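Local coordinates for protein 3-carboxy-cis,cis-muconate cycloisomerase (Acinetobacter calcoaceticus, PDB 1Q5N) that is a cycloisomerase of the largely helical fumarase/aspartase (lyase 1) superfamily, built as an assembly of four copies of its chain, at residues L11-D16 against I334-A339; R24-Y29 against I119-D124; K178-R183 against G245-N250; V193-G198 against T229-R234; R236-A241 against S307-S312. All coordinates share one frame; numbering follows the deposited sequence.

Interaction 1 (L11-D16 against I334-A339); sequences LFYQRD and IFQLTA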
# COMPACT_ATOMS: atom_id res chain seq x y z
N LEU A 11 -13.85 17.99 7.73
CA LEU A 11 -14.33 17.13 6.67
C LEU A 11 -14.13 15.62 6.92
O LEU A 11 -15.02 14.83 6.69
CB LEU A 11 -13.57 17.50 5.41
CG LEU A 11 -14.36 17.95 4.21
CD1 LEU A 11 -13.40 18.09 3.07
CD2 LEU A 11 -15.46 16.93 3.91
N PHE A 12 -12.94 15.24 7.41
CA PHE A 12 -12.59 13.84 7.58
C PHE A 12 -12.47 13.26 8.99
O PHE A 12 -12.62 12.06 9.15
CB PHE A 12 -11.26 13.59 6.87
CG PHE A 12 -11.24 14.05 5.44
CD1 PHE A 12 -12.04 13.41 4.48
CD2 PHE A 12 -10.37 15.07 5.03
CE1 PHE A 12 -11.99 13.81 3.11
CE2 PHE A 12 -10.30 15.47 3.68
CZ PHE A 12 -11.11 14.83 2.71
N TYR A 13 -12.22 14.08 10.00
CA TYR A 13 -12.01 13.48 11.30
C TYR A 13 -13.16 13.66 12.24
O TYR A 13 -14.22 14.11 11.86
CB TYR A 13 -10.74 14.01 11.93
CG TYR A 13 -9.54 13.99 11.00
CD1 TYR A 13 -9.26 12.87 10.20
CD2 TYR A 13 -8.64 15.06 10.96
CE1 TYR A 13 -8.14 12.82 9.38
CE2 TYR A 13 -7.50 15.02 10.14
CZ TYR A 13 -7.26 13.89 9.34
OH TYR A 13 -6.18 13.88 8.46
N GLN A 14 -12.94 13.25 13.47
CA GLN A 14 -13.97 13.36 14.48
C GLN A 14 -13.32 14.17 15.59
O GLN A 14 -12.21 13.86 16.04
CB GLN A 14 -14.36 11.95 14.93
CG GLN A 14 -15.66 11.86 15.71
CD GLN A 14 -15.50 12.24 17.17
OE1 GLN A 14 -14.43 12.05 17.76
NE2 GLN A 14 -16.56 12.75 17.78
N ARG A 15 -14.00 15.23 16.01
CA ARG A 15 -13.45 16.15 17.00
C ARG A 15 -12.79 15.57 18.27
O ARG A 15 -11.67 15.92 18.57
CB ARG A 15 -14.53 17.16 17.38
CG ARG A 15 -13.98 18.48 17.79
CD ARG A 15 -14.95 19.11 18.78
NE ARG A 15 -15.78 20.15 18.16
CZ ARG A 15 -16.90 20.65 18.70
NH1 ARG A 15 -17.34 20.19 19.88
NH2 ARG A 15 -17.57 21.63 18.08
N ASP A 16 -13.45 14.69 19.01
CA ASP A 16 -12.86 14.12 20.22
C ASP A 16 -11.60 13.25 19.98
O ASP A 16 -10.60 13.35 20.70
CB ASP A 16 -13.92 13.31 20.99
CG ASP A 16 -15.23 14.12 21.21
OD1 ASP A 16 -15.17 15.29 21.69
OD2 ASP A 16 -16.34 13.59 20.89
N ILE A 334 -5.08 6.72 11.31
CA ILE A 334 -6.04 5.61 11.16
C ILE A 334 -7.21 5.80 12.14
O ILE A 334 -8.37 5.72 11.74
CB ILE A 334 -5.35 4.25 11.37
CG1 ILE A 334 -4.25 4.13 10.34
CG2 ILE A 334 -6.37 3.07 11.31
CD1 ILE A 334 -3.55 2.83 10.26
N PHE A 335 -6.92 6.07 13.41
CA PHE A 335 -7.98 6.34 14.39
C PHE A 335 -8.87 7.54 13.99
O PHE A 335 -10.10 7.49 14.05
CB PHE A 335 -7.36 6.69 15.75
CG PHE A 335 -7.32 5.54 16.70
CD1 PHE A 335 -8.50 5.08 17.31
CD2 PHE A 335 -6.07 4.95 17.05
CE1 PHE A 335 -8.47 4.06 18.26
CE2 PHE A 335 -6.01 3.93 17.99
CZ PHE A 335 -7.21 3.48 18.62
N GLN A 336 -8.23 8.63 13.61
CA GLN A 336 -8.97 9.81 13.22
C GLN A 336 -9.88 9.64 12.01
O GLN A 336 -11.00 10.18 12.01
CB GLN A 336 -8.01 10.97 12.98
CG GLN A 336 -7.64 11.67 14.25
CD GLN A 336 -6.55 12.69 14.00
OE1 GLN A 336 -5.38 12.33 13.90
NE2 GLN A 336 -6.92 13.95 13.86
N LEU A 337 -9.44 8.88 10.99
CA LEU A 337 -10.26 8.64 9.79
C LEU A 337 -11.39 7.67 10.11
O LEU A 337 -12.51 7.83 9.57
CB LEU A 337 -9.41 8.08 8.63
CG LEU A 337 -8.46 9.11 8.02
CD1 LEU A 337 -7.36 8.48 7.23
CD2 LEU A 337 -9.26 10.04 7.14
N THR A 338 -11.12 6.69 10.97
CA THR A 338 -12.14 5.70 11.33
C THR A 338 -13.27 6.36 12.16
O THR A 338 -14.47 6.13 11.89
CB THR A 338 -11.52 4.54 12.15
OG1 THR A 338 -10.51 3.89 11.38
CG2 THR A 338 -12.60 3.51 12.55
N ALA A 339 -12.89 7.15 13.16
CA ALA A 339 -13.87 7.83 14.02
C ALA A 339 -14.62 8.84 13.14
O ALA A 339 -15.85 8.98 13.25
CB ALA A 339 -13.14 8.55 15.21

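Interaction 2 (R24-Y29 against I119-D124); sequences RALVSY and ILQCRD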
# COMPACT_ATOMS: atom_id res chain seq x y z
N ARG A 24 -0.98 18.79 22.45
CA ARG A 24 -1.29 19.11 23.82
C ARG A 24 -1.76 17.86 24.58
O ARG A 24 -1.28 17.59 25.69
CB ARG A 24 -2.33 20.22 23.80
CG ARG A 24 -2.53 20.88 25.13
CD ARG A 24 -2.76 22.41 24.99
NE ARG A 24 -2.96 22.96 26.33
CZ ARG A 24 -3.88 22.50 27.18
NH1 ARG A 24 -4.68 21.48 26.82
NH2 ARG A 24 -3.98 23.02 28.41
N ALA A 25 -2.67 17.06 24.01
CA ALA A 25 -3.06 15.87 24.73
C ALA A 25 -1.89 14.87 24.85
O ALA A 25 -1.75 14.20 25.89
CB ALA A 25 -4.28 15.17 24.08
N LEU A 26 -1.07 14.77 23.80
CA LEU A 26 0.03 13.82 23.83
C LEU A 26 0.95 14.13 25.02
O LEU A 26 1.28 13.24 25.82
CB LEU A 26 0.84 13.84 22.51
CG LEU A 26 2.10 12.93 22.57
CD1 LEU A 26 1.70 11.45 22.71
CD2 LEU A 26 2.95 13.16 21.35
N VAL A 27 1.35 15.40 25.15
CA VAL A 27 2.20 15.83 26.27
C VAL A 27 1.48 15.60 27.61
O VAL A 27 2.11 15.27 28.61
CB VAL A 27 2.64 17.30 26.13
CG1 VAL A 27 3.44 17.70 27.39
CG2 VAL A 27 3.51 17.48 24.85
N SER A 28 0.15 15.75 27.63
CA SER A 28 -0.62 15.50 28.83
C SER A 28 -0.47 14.07 29.27
O SER A 28 -0.26 13.78 30.45
CB SER A 28 -2.10 15.73 28.57
OG SER A 28 -2.53 16.80 29.35
N TYR A 29 -0.60 13.16 28.31
CA TYR A 29 -0.50 11.73 28.60
C TYR A 29 0.93 11.38 29.02
O TYR A 29 1.13 10.48 29.85
CB TYR A 29 -0.91 10.89 27.39
CG TYR A 29 -2.39 10.89 27.10
CD1 TYR A 29 -3.28 10.21 27.93
CD2 TYR A 29 -2.91 11.49 25.93
CE1 TYR A 29 -4.63 10.10 27.63
CE2 TYR A 29 -4.29 11.39 25.61
CZ TYR A 29 -5.14 10.68 26.48
OH TYR A 29 -6.49 10.55 26.23
N ILE A 119 -0.43 4.06 24.20
CA ILE A 119 -1.47 3.15 24.68
C ILE A 119 -2.58 3.88 25.49
O ILE A 119 -3.77 3.50 25.43
CB ILE A 119 -0.87 2.04 25.53
CG1 ILE A 119 -0.02 1.13 24.61
CG2 ILE A 119 -1.97 1.26 26.24
CD1 ILE A 119 -0.79 0.54 23.43
N LEU A 120 -2.20 4.93 26.22
CA LEU A 120 -3.22 5.68 26.96
C LEU A 120 -4.13 6.37 25.94
O LEU A 120 -5.35 6.38 26.11
CB LEU A 120 -2.60 6.72 27.91
CG LEU A 120 -1.85 6.12 29.12
CD1 LEU A 120 -1.23 7.23 29.96
CD2 LEU A 120 -2.80 5.28 29.96
N GLN A 121 -3.54 6.93 24.87
CA GLN A 121 -4.33 7.56 23.84
C GLN A 121 -5.25 6.50 23.18
O GLN A 121 -6.44 6.75 22.99
CB GLN A 121 -3.43 8.19 22.78
CG GLN A 121 -2.75 9.49 23.20
CD GLN A 121 -1.77 9.97 22.12
OE1 GLN A 121 -0.91 9.20 21.69
NE2 GLN A 121 -1.89 11.23 21.68
N CYS A 122 -4.71 5.34 22.84
CA CYS A 122 -5.48 4.29 22.21
C CYS A 122 -6.63 3.85 23.12
O CYS A 122 -7.72 3.50 22.64
CB CYS A 122 -4.59 3.07 21.90
SG CYS A 122 -3.40 3.32 20.54
N ARG A 123 -6.38 3.82 24.43
CA ARG A 123 -7.45 3.41 25.31
C ARG A 123 -8.61 4.37 25.21
O ARG A 123 -9.77 3.96 25.10
CB ARG A 123 -6.98 3.32 26.77
CG ARG A 123 -8.11 2.81 27.69
CD ARG A 123 -7.62 2.52 29.12
NE ARG A 123 -6.97 3.67 29.77
CZ ARG A 123 -6.30 3.59 30.92
NH1 ARG A 123 -6.17 2.41 31.56
NH2 ARG A 123 -5.76 4.69 31.44
N ASP A 124 -8.32 5.66 25.24
CA ASP A 124 -9.37 6.64 25.20
C ASP A 124 -10.08 6.73 23.83
O ASP A 124 -11.30 6.89 23.77
CB ASP A 124 -8.84 8.02 25.62
CG ASP A 124 -8.58 8.12 27.14
OD1 ASP A 124 -9.05 7.25 27.90
OD2 ASP A 124 -7.89 9.07 27.59

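Interaction 3 (K178-R183 against G245-N250); sequences KRDLDR and GIITGN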
# COMPACT_ATOMS: atom_id res chain seq x y z
N LYS A 178 -21.78 -5.84 14.66
CA LYS A 178 -21.70 -6.68 15.83
C LYS A 178 -20.37 -7.44 15.83
O LYS A 178 -19.74 -7.56 16.86
CB LYS A 178 -22.94 -7.59 15.91
CG LYS A 178 -22.70 -9.05 15.96
CD LYS A 178 -22.50 -9.61 17.34
CE LYS A 178 -22.14 -11.09 17.15
NZ LYS A 178 -21.72 -11.76 18.44
N ARG A 179 -19.92 -7.94 14.68
CA ARG A 179 -18.62 -8.64 14.67
C ARG A 179 -17.46 -7.65 15.02
O ARG A 179 -16.44 -8.04 15.60
CB ARG A 179 -18.38 -9.33 13.31
CG ARG A 179 -19.27 -10.49 13.07
CD ARG A 179 -18.84 -11.25 11.81
NE ARG A 179 -19.01 -10.47 10.56
CZ ARG A 179 -20.19 -10.25 9.95
NH1 ARG A 179 -21.32 -10.72 10.46
NH2 ARG A 179 -20.23 -9.60 8.80
N ASP A 180 -17.64 -6.37 14.70
CA ASP A 180 -16.64 -5.38 15.05
C ASP A 180 -16.61 -5.17 16.57
O ASP A 180 -15.54 -4.99 17.16
CB ASP A 180 -16.93 -4.04 14.39
CG ASP A 180 -16.69 -4.08 12.89
OD1 ASP A 180 -15.83 -4.87 12.44
OD2 ASP A 180 -17.35 -3.29 12.17
N LEU A 181 -17.79 -5.14 17.19
CA LEU A 181 -17.89 -5.01 18.63
C LEU A 181 -17.17 -6.22 19.29
O LEU A 181 -16.46 -6.07 20.26
CB LEU A 181 -19.36 -4.97 19.04
CG LEU A 181 -20.01 -3.67 19.47
CD1 LEU A 181 -19.19 -2.43 19.26
CD2 LEU A 181 -21.32 -3.60 18.74
N ASP A 182 -17.32 -7.41 18.72
CA ASP A 182 -16.66 -8.55 19.28
C ASP A 182 -15.13 -8.44 19.15
O ASP A 182 -14.37 -8.79 20.07
CB ASP A 182 -17.11 -9.84 18.59
CG ASP A 182 -18.59 -10.22 18.89
OD1 ASP A 182 -19.21 -9.68 19.84
OD2 ASP A 182 -19.12 -11.10 18.15
N ARG A 183 -14.68 -7.98 17.98
CA ARG A 183 -13.25 -7.83 17.75
C ARG A 183 -12.62 -6.84 18.72
O ARG A 183 -11.56 -7.10 19.27
CB ARG A 183 -12.98 -7.36 16.33
CG ARG A 183 -13.18 -8.44 15.31
CD ARG A 183 -12.98 -7.86 13.89
NE ARG A 183 -13.34 -8.89 12.92
CZ ARG A 183 -14.38 -8.79 12.09
NH1 ARG A 183 -15.15 -7.70 12.10
NH2 ARG A 183 -14.65 -9.81 11.27
N GLY A 245 -9.06 -0.72 10.67
CA GLY A 245 -9.11 -0.88 9.24
C GLY A 245 -10.36 -1.65 8.78
O GLY A 245 -10.97 -1.28 7.78
N ILE A 246 -10.76 -2.70 9.50
CA ILE A 246 -11.93 -3.46 9.13
C ILE A 246 -13.19 -2.62 9.32
O ILE A 246 -14.10 -2.65 8.49
CB ILE A 246 -12.04 -4.75 9.96
CG1 ILE A 246 -10.96 -5.75 9.50
CG2 ILE A 246 -13.44 -5.35 9.82
CD1 ILE A 246 -10.81 -6.88 10.51
N ILE A 247 -13.23 -1.83 10.39
CA ILE A 247 -14.40 -1.00 10.62
C ILE A 247 -14.53 0.01 9.50
O ILE A 247 -15.63 0.27 9.00
CB ILE A 247 -14.31 -0.25 12.01
CG1 ILE A 247 -14.42 -1.29 13.13
CG2 ILE A 247 -15.37 0.89 12.08
CD1 ILE A 247 -13.92 -0.77 14.51
N THR A 248 -13.41 0.60 9.08
CA THR A 248 -13.50 1.59 8.02
C THR A 248 -13.95 0.90 6.74
O THR A 248 -14.75 1.47 6.00
CB THR A 248 -12.18 2.30 7.79
OG1 THR A 248 -11.93 3.11 8.94
CG2 THR A 248 -12.22 3.21 6.53
N GLY A 249 -13.46 -0.32 6.49
CA GLY A 249 -13.91 -1.03 5.30
C GLY A 249 -15.44 -1.30 5.35
O GLY A 249 -16.10 -1.21 4.32
N ASN A 250 -16.00 -1.64 6.52
CA ASN A 250 -17.45 -1.89 6.61
C ASN A 250 -18.27 -0.64 6.26
O ASN A 250 -19.28 -0.74 5.54
CB ASN A 250 -17.91 -2.33 8.04
CG ASN A 250 -17.43 -3.72 8.42
OD1 ASN A 250 -17.49 -4.67 7.62
ND2 ASN A 250 -16.97 -3.86 9.66
O HOH W 1 -17.39 -6.55 10.48

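Interaction 4 (V193-G198 against T229-R234); sequences VAQLGG and TWHGER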
# COMPACT_ATOMS: atom_id res chain seq x y z
N VAL A 193 -1.61 -2.54 27.35
CA VAL A 193 -0.64 -2.88 28.37
C VAL A 193 0.36 -1.75 28.47
O VAL A 193 0.52 -1.00 27.52
CB VAL A 193 0.10 -4.18 27.99
CG1 VAL A 193 -0.87 -5.32 27.98
CG2 VAL A 193 0.74 -4.03 26.59
N ALA A 194 1.04 -1.66 29.61
CA ALA A 194 2.03 -0.61 29.85
C ALA A 194 3.38 -0.92 29.19
O ALA A 194 3.65 -2.06 28.82
CB ALA A 194 2.25 -0.45 31.37
N GLN A 195 4.22 0.09 29.02
CA GLN A 195 5.56 -0.16 28.48
C GLN A 195 6.58 0.41 29.48
O GLN A 195 6.60 1.63 29.72
CB GLN A 195 5.80 0.56 27.13
CG GLN A 195 7.17 0.27 26.51
CD GLN A 195 7.23 -1.08 25.75
OE1 GLN A 195 7.46 -2.14 26.33
NE2 GLN A 195 7.01 -1.02 24.43
N LEU A 196 7.39 -0.44 30.08
CA LEU A 196 8.45 0.08 30.98
C LEU A 196 9.59 -0.94 30.98
O LEU A 196 9.51 -2.00 31.62
CB LEU A 196 7.93 0.32 32.40
CG LEU A 196 9.01 0.88 33.35
CD1 LEU A 196 9.37 2.30 32.94
CD2 LEU A 196 8.49 0.91 34.80
N GLY A 197 10.66 -0.62 30.26
CA GLY A 197 11.77 -1.55 30.16
C GLY A 197 13.13 -0.86 30.16
O GLY A 197 14.13 -1.54 30.18
N GLY A 198 13.18 0.46 30.15
CA GLY A 198 14.48 1.10 30.14
C GLY A 198 15.22 0.96 28.81
O GLY A 198 14.73 0.30 27.87
N THR A 229 9.57 -6.84 27.89
CA THR A 229 9.54 -5.55 27.24
C THR A 229 9.17 -5.70 25.73
O THR A 229 9.55 -6.68 25.09
CB THR A 229 10.91 -4.89 27.38
OG1 THR A 229 11.23 -4.82 28.77
CG2 THR A 229 10.90 -3.45 26.77
N TRP A 230 8.39 -4.77 25.17
CA TRP A 230 8.06 -4.90 23.73
C TRP A 230 8.39 -3.64 22.91
O TRP A 230 7.60 -3.17 22.11
CB TRP A 230 6.61 -5.34 23.52
CG TRP A 230 5.65 -4.53 24.29
CD1 TRP A 230 5.47 -4.55 25.65
CD2 TRP A 230 4.82 -3.48 23.79
NE1 TRP A 230 4.58 -3.57 26.02
CE2 TRP A 230 4.17 -2.89 24.91
CE3 TRP A 230 4.56 -2.97 22.51
CZ2 TRP A 230 3.27 -1.81 24.80
CZ3 TRP A 230 3.68 -1.90 22.38
CH2 TRP A 230 3.04 -1.33 23.53
N HIS A 231 9.58 -3.09 23.14
CA HIS A 231 10.07 -1.95 22.39
C HIS A 231 10.21 -2.32 20.92
O HIS A 231 9.91 -1.52 20.03
CB HIS A 231 11.45 -1.55 22.94
CG HIS A 231 11.38 -0.84 24.26
ND1 HIS A 231 12.43 -0.81 25.15
CD2 HIS A 231 10.37 -0.14 24.84
CE1 HIS A 231 12.07 -0.14 26.23
NE2 HIS A 231 10.82 0.28 26.07
N GLY A 232 10.65 -3.53 20.66
CA GLY A 232 10.86 -3.97 19.29
C GLY A 232 9.81 -4.87 18.68
O GLY A 232 9.83 -5.03 17.48
N GLU A 233 8.89 -5.44 19.49
CA GLU A 233 7.86 -6.35 18.99
C GLU A 233 6.56 -5.52 18.93
O GLU A 233 5.99 -5.14 19.97
CB GLU A 233 7.75 -7.57 19.94
CG GLU A 233 9.01 -8.50 19.93
CD GLU A 233 10.30 -7.78 20.42
OE1 GLU A 233 10.28 -7.18 21.52
OE2 GLU A 233 11.33 -7.79 19.69
N ARG A 234 6.07 -5.26 17.73
CA ARG A 234 4.96 -4.32 17.64
C ARG A 234 3.59 -4.82 17.25
O ARG A 234 2.73 -4.03 16.84
CB ARG A 234 5.36 -3.16 16.68
CG ARG A 234 6.81 -2.69 16.82
CD ARG A 234 7.06 -2.03 18.19
NE ARG A 234 6.40 -0.72 18.30
CZ ARG A 234 6.25 -0.06 19.46
NH1 ARG A 234 6.71 -0.57 20.61
NH2 ARG A 234 5.68 1.13 19.48
O HOH W 2 9.51 -4.45 31.07

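Interaction 5 (R236-A241 against S307-S312); sequences RIVEIA and SSIYQS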
# COMPACT_ATOMS: atom_id res chain seq x y z
N ARG A 236 1.08 -5.57 18.92
CA ARG A 236 -0.06 -4.94 19.59
C ARG A 236 -0.57 -3.64 18.90
O ARG A 236 -1.79 -3.36 18.88
CB ARG A 236 0.26 -4.64 21.06
CG ARG A 236 0.27 -5.87 21.94
CD ARG A 236 0.94 -5.54 23.30
NE ARG A 236 1.07 -6.71 24.17
CZ ARG A 236 2.20 -7.41 24.36
NH1 ARG A 236 3.33 -7.06 23.74
NH2 ARG A 236 2.18 -8.46 25.17
N ILE A 237 0.36 -2.86 18.34
CA ILE A 237 0.04 -1.63 17.65
C ILE A 237 -0.70 -1.96 16.33
O ILE A 237 -1.76 -1.37 16.01
CB ILE A 237 1.33 -0.82 17.31
CG1 ILE A 237 2.06 -0.41 18.61
CG2 ILE A 237 0.99 0.41 16.47
CD1 ILE A 237 1.24 0.41 19.57
N VAL A 238 -0.13 -2.91 15.59
CA VAL A 238 -0.67 -3.30 14.31
C VAL A 238 -2.05 -3.86 14.51
O VAL A 238 -2.97 -3.57 13.73
CB VAL A 238 0.25 -4.34 13.65
CG1 VAL A 238 -0.30 -4.76 12.28
CG2 VAL A 238 1.63 -3.74 13.48
N GLU A 239 -2.20 -4.65 15.58
CA GLU A 239 -3.47 -5.31 15.83
C GLU A 239 -4.59 -4.30 16.02
O GLU A 239 -5.70 -4.48 15.47
CB GLU A 239 -3.35 -6.25 17.02
CG GLU A 239 -4.64 -7.00 17.36
CD GLU A 239 -4.44 -8.16 18.32
OE1 GLU A 239 -3.58 -8.11 19.22
OE2 GLU A 239 -5.17 -9.13 18.20
N ILE A 240 -4.30 -3.23 16.76
CA ILE A 240 -5.30 -2.18 16.97
C ILE A 240 -5.64 -1.54 15.59
O ILE A 240 -6.82 -1.35 15.27
CB ILE A 240 -4.77 -1.11 17.94
CG1 ILE A 240 -4.70 -1.68 19.36
CG2 ILE A 240 -5.72 0.13 17.99
CD1 ILE A 240 -3.88 -0.75 20.31
N ALA A 241 -4.61 -1.21 14.79
CA ALA A 241 -4.85 -0.61 13.46
C ALA A 241 -5.66 -1.57 12.58
O ALA A 241 -6.56 -1.13 11.88
CB ALA A 241 -3.49 -0.24 12.72
N SER A 307 -0.65 -0.48 4.93
CA SER A 307 0.61 -0.93 4.34
C SER A 307 1.76 -0.40 5.22
O SER A 307 2.66 -1.13 5.61
CB SER A 307 0.74 -0.42 2.90
OG SER A 307 2.08 -0.13 2.57
N SER A 308 1.67 0.87 5.58
CA SER A 308 2.67 1.48 6.41
C SER A 308 2.87 0.88 7.85
O SER A 308 4.01 0.62 8.28
CB SER A 308 2.35 2.97 6.54
OG SER A 308 3.31 3.57 7.35
N ILE A 309 1.75 0.65 8.54
CA ILE A 309 1.77 0.16 9.89
C ILE A 309 2.34 -1.27 9.86
O ILE A 309 3.14 -1.63 10.74
CB ILE A 309 0.33 0.36 10.50
CG1 ILE A 309 0.44 0.94 11.91
CG2 ILE A 309 -0.43 -0.87 10.53
CD1 ILE A 309 1.35 0.17 12.72
N TYR A 310 1.99 -2.07 8.84
CA TYR A 310 2.56 -3.41 8.70
C TYR A 310 4.07 -3.38 8.37
O TYR A 310 4.81 -4.21 8.90
CB TYR A 310 1.83 -4.21 7.64
CG TYR A 310 0.61 -4.94 8.20
CD1 TYR A 310 0.75 -6.18 8.87
CD2 TYR A 310 -0.67 -4.36 8.13
CE1 TYR A 310 -0.35 -6.81 9.44
CE2 TYR A 310 -1.78 -4.98 8.71
CZ TYR A 310 -1.62 -6.19 9.36
OH TYR A 310 -2.72 -6.77 9.89
N GLN A 311 4.54 -2.47 7.50
CA GLN A 311 5.99 -2.38 7.25
C GLN A 311 6.69 -2.01 8.60
O GLN A 311 7.79 -2.44 8.85
CB GLN A 311 6.40 -1.26 6.30
CG GLN A 311 6.09 -1.33 4.85
CD GLN A 311 6.48 0.03 4.20
OE1 GLN A 311 7.67 0.38 4.21
NE2 GLN A 311 5.49 0.79 3.67
N SER A 312 6.06 -1.20 9.44
CA SER A 312 6.66 -0.82 10.70
C SER A 312 6.99 -1.96 11.68
O SER A 312 7.63 -1.72 12.70
CB SER A 312 5.81 0.24 11.41
OG SER A 312 6.14 1.52 10.91

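Interaction 1 (L11-D16 against I334-A339)
A chi1 of -48° sets Tyr-13 CG beside its own backbone N, and from there the phenol ring lies against Gln-336 and Leu-337. The aliphatic base of Gln-336 meets the ring through CB, 3.6 Å from Tyr-13 CD1, and its chain runs on extended beyond CG. Leu-337 comes instead to the ring's rim: its CD2 is 3.7 Å from Tyr-13 CE1 and 4.1 Å from Phe-12 CB. The backbones also meet, in a CA-H...O contact of 3.5 Å from Tyr-13 CA to Gln-336 O. Gln-14 follows another course. Its CB rests 3.6 Å from Ala-339 CB, and a bend at chi2 (-81°) then swings CD away from the long helix. The amide thus turns back to its own chain, NE2 meeting Asp-16 OD2 at 3.2 Å in a nearly straight bond (178°) that arrives from above the carboxylate plane, while OE1 caps the backbone N of Val-17. At the far end of the phenol, the hydroxyl is hydrogen-bonded to Glu-333, and Leu-329 of the second subunit packs on the ring. Here a side-chain N-cap, opening helix 15-20, packs against helix 323-351, one of the long helices of this superfamily's helical-bundle fold.

Interaction 2 (R24-Y29 against I119-D124)
Tyr-29, its CG anti to the carbonyl carbon (chi1 -72°), lays one face of its ring over the backbone and side chain of residues 119-124, and there the contact is tight. Gln-121 N stands 4.3 Å above the ring plane over its centre, Gln-121 CG comes within 3.4 Å of Tyr-29 CD2, and Leu-120 CB lies 3.6 Å from Tyr-29 CD1. The extended Gln-121 chain then runs on to Leu-26, whose CD1 is 3.6 Å from Gln-121 OE1; Gln-121 NE2 is hydrogen-bonded to Ile-20 O, which helps orient the amide. Toward the partly exposed side the contact narrows to one polar link. Tyr-29 OH donates to Asp-124 OD2, which sits in the ring plane at its edge, with the carboxylate turned 48° from the ring. The modelled separation of OH and OD2, 2.4 Å, is very short, so its exact length is doubtful. Looser still is the flank at Ala-25, whose CB comes no nearer than 5.2 Å to residues 119-124. The segment axes pass 10.2 Å apart at a crossing angle of 116°, too steep for the helices to run side by side. Such a crossing is consistent with an N-terminal helical region packed against a long helix, 110-146, of the superfamily's central bundle.

Interaction 3 (K178-R183 against G245-N250)
Asn-250 ND2 is gripped from two quarters: it meets Asp-180 OD2 at 2.6 Å and donates to water 1 at 2.8 Å. The first bond is weak despite being short, because the N-H...O angle is only 120°. With Asp-180 CG anti to its carbonyl carbon (chi1 -71°), carboxylate and amide reach toward each other tip to tip, planes 39° apart. Arg-183, one helical turn along from Asp-180, closes the cluster: NH1 forms a salt bridge to Asp-180 OD1 at 2.9 Å, its hydrogen bond weak, and also donates to water 1, both partners lying in the guanidinium plane. Two isoleucines pack beside it. Ile-246 CD1 lies 4.0 Å above one guanidinium face, toward its rim, and Ile-247 CG1 packs 3.6 Å from Asp-180 CG. The two helical segments run nearly antiparallel, with axes 10.5 Å apart. Beyond them, Arg-183 NH2 makes salt bridges to Asp-235 and Glu-239 of the third subunit. Arg-183 would favour the ionised form of the buried Asp-180, and it probably couples this cluster to the subunit interface.

Interaction 4 (V193-G198 against T229-R234)
Hydrogen bonding between Gln-195 and Trp-230 runs in both directions. Trp-230 N donates to Gln-195 OE1 at 3.0 Å, in the carbonyl plane and on a lone pair, with an N-H...O angle of 164°; Gln-195 NE2 returns a weak bond to Trp-230 O. That same carbonyl oxygen takes an in-plane bond from Arg-234 NH1 at 3.1 Å. A further weak bond joins Trp-230 NE1 to Ala-194 O, at the indole edge. Water 2 donates to Thr-229 OG1, which is also hydrogen-bonded to Gly-201 O. Face contact comes second: with CG anti to the backbone N (chi1 -177°) and the chain bent at chi2, the Gln-195 amide lies over the indole, planes 36° apart, NE2 3.3 Å above the ring plane and over its centre. Both segments are irregular loops, one following helix 166-191 and the other leading into helix 235-261, so the contact ties together connections at one end of the helical bundle. Apolar packing adds Val-193 CG2, 3.8 Å from Trp-230 CZ2. The His-231 ring has its own contacts: Gly-198 O in plane at the edge, 3.2 Å from CE1, and Gln-195 CD 3.4 Å from CD2. Outside the pair, Asp-115 binds Gln-195 NE2 and Arg-234 NH1, Glu-327 pairs with Arg-234 NH2, and Asp-112 accepts from His-231 NE2.

Interaction 5 (R236-A241 against S307-S312)
Ile-309 projects its CB toward Ala-241 and the turn before it, and each outer carbon finds a partner there. From CB the two branches part. CG2 packs on Ala-241 CB at 3.8 Å, and CG1 stays more distant from the same methyl, at 4.2 Å. At chi1 -135°, CG1 lies well away from a staggered position. The tip, CD1, goes on to meet two residues, lying 3.8 Å from Ile-237 CG2 and 4.0 Å from Val-238 CG2. Ile-237 crosses Ile-309 at about a right angle, while Val-238 and Ile-309 lie alongside each other, pointing opposite ways. The segment axes are 9.7 Å apart and their directions differ by 163°, which makes this a near-antiparallel pairing of helices 235-261 and 290-311, long members of the central helical bundle through which subunits of this superfamily assemble. The other methyl of Val-238, CG1, meets Tyr-310. Anti to the backbone N (chi1 -179°), it sits over one face of the ring, 3.6 Å from the centroid in a CH-pi contact. It is displaced toward the rim on the side of CE1 and CZ, each 3.5 Å from it. Tyr-310 OH is hydrogen-bonded to Ser-242 O of the third subunit, whose Ile-246 packs on Val-238 as well.

How the interactions relate
All five contacts are largely buried, yet their chemistry differs with place. Interaction 3 lies nearest the chain's centre, its own centre about 5 Å from that of the chain, and is mainly polar; interaction 5 shares its helix 235-261 but is apolar. Interaction 4, about 26 Å out, joins loops by hydrogen bonds, whereas interactions 1 and 2 set N-terminal segments against long helices and mix packing with polar ends. Phe-335 of interaction 1 packs on Cys-122 of interaction 2 and Ile-240 of interaction 5, and Thr-338 reaches Thr-248 of interaction 3. Trp-230 of interaction 4 forms a cation-pi pair with Arg-236 of interaction 5. Interactions 1, 2 and 5 touch the second subunit; 3, 4 and 5 touch the third.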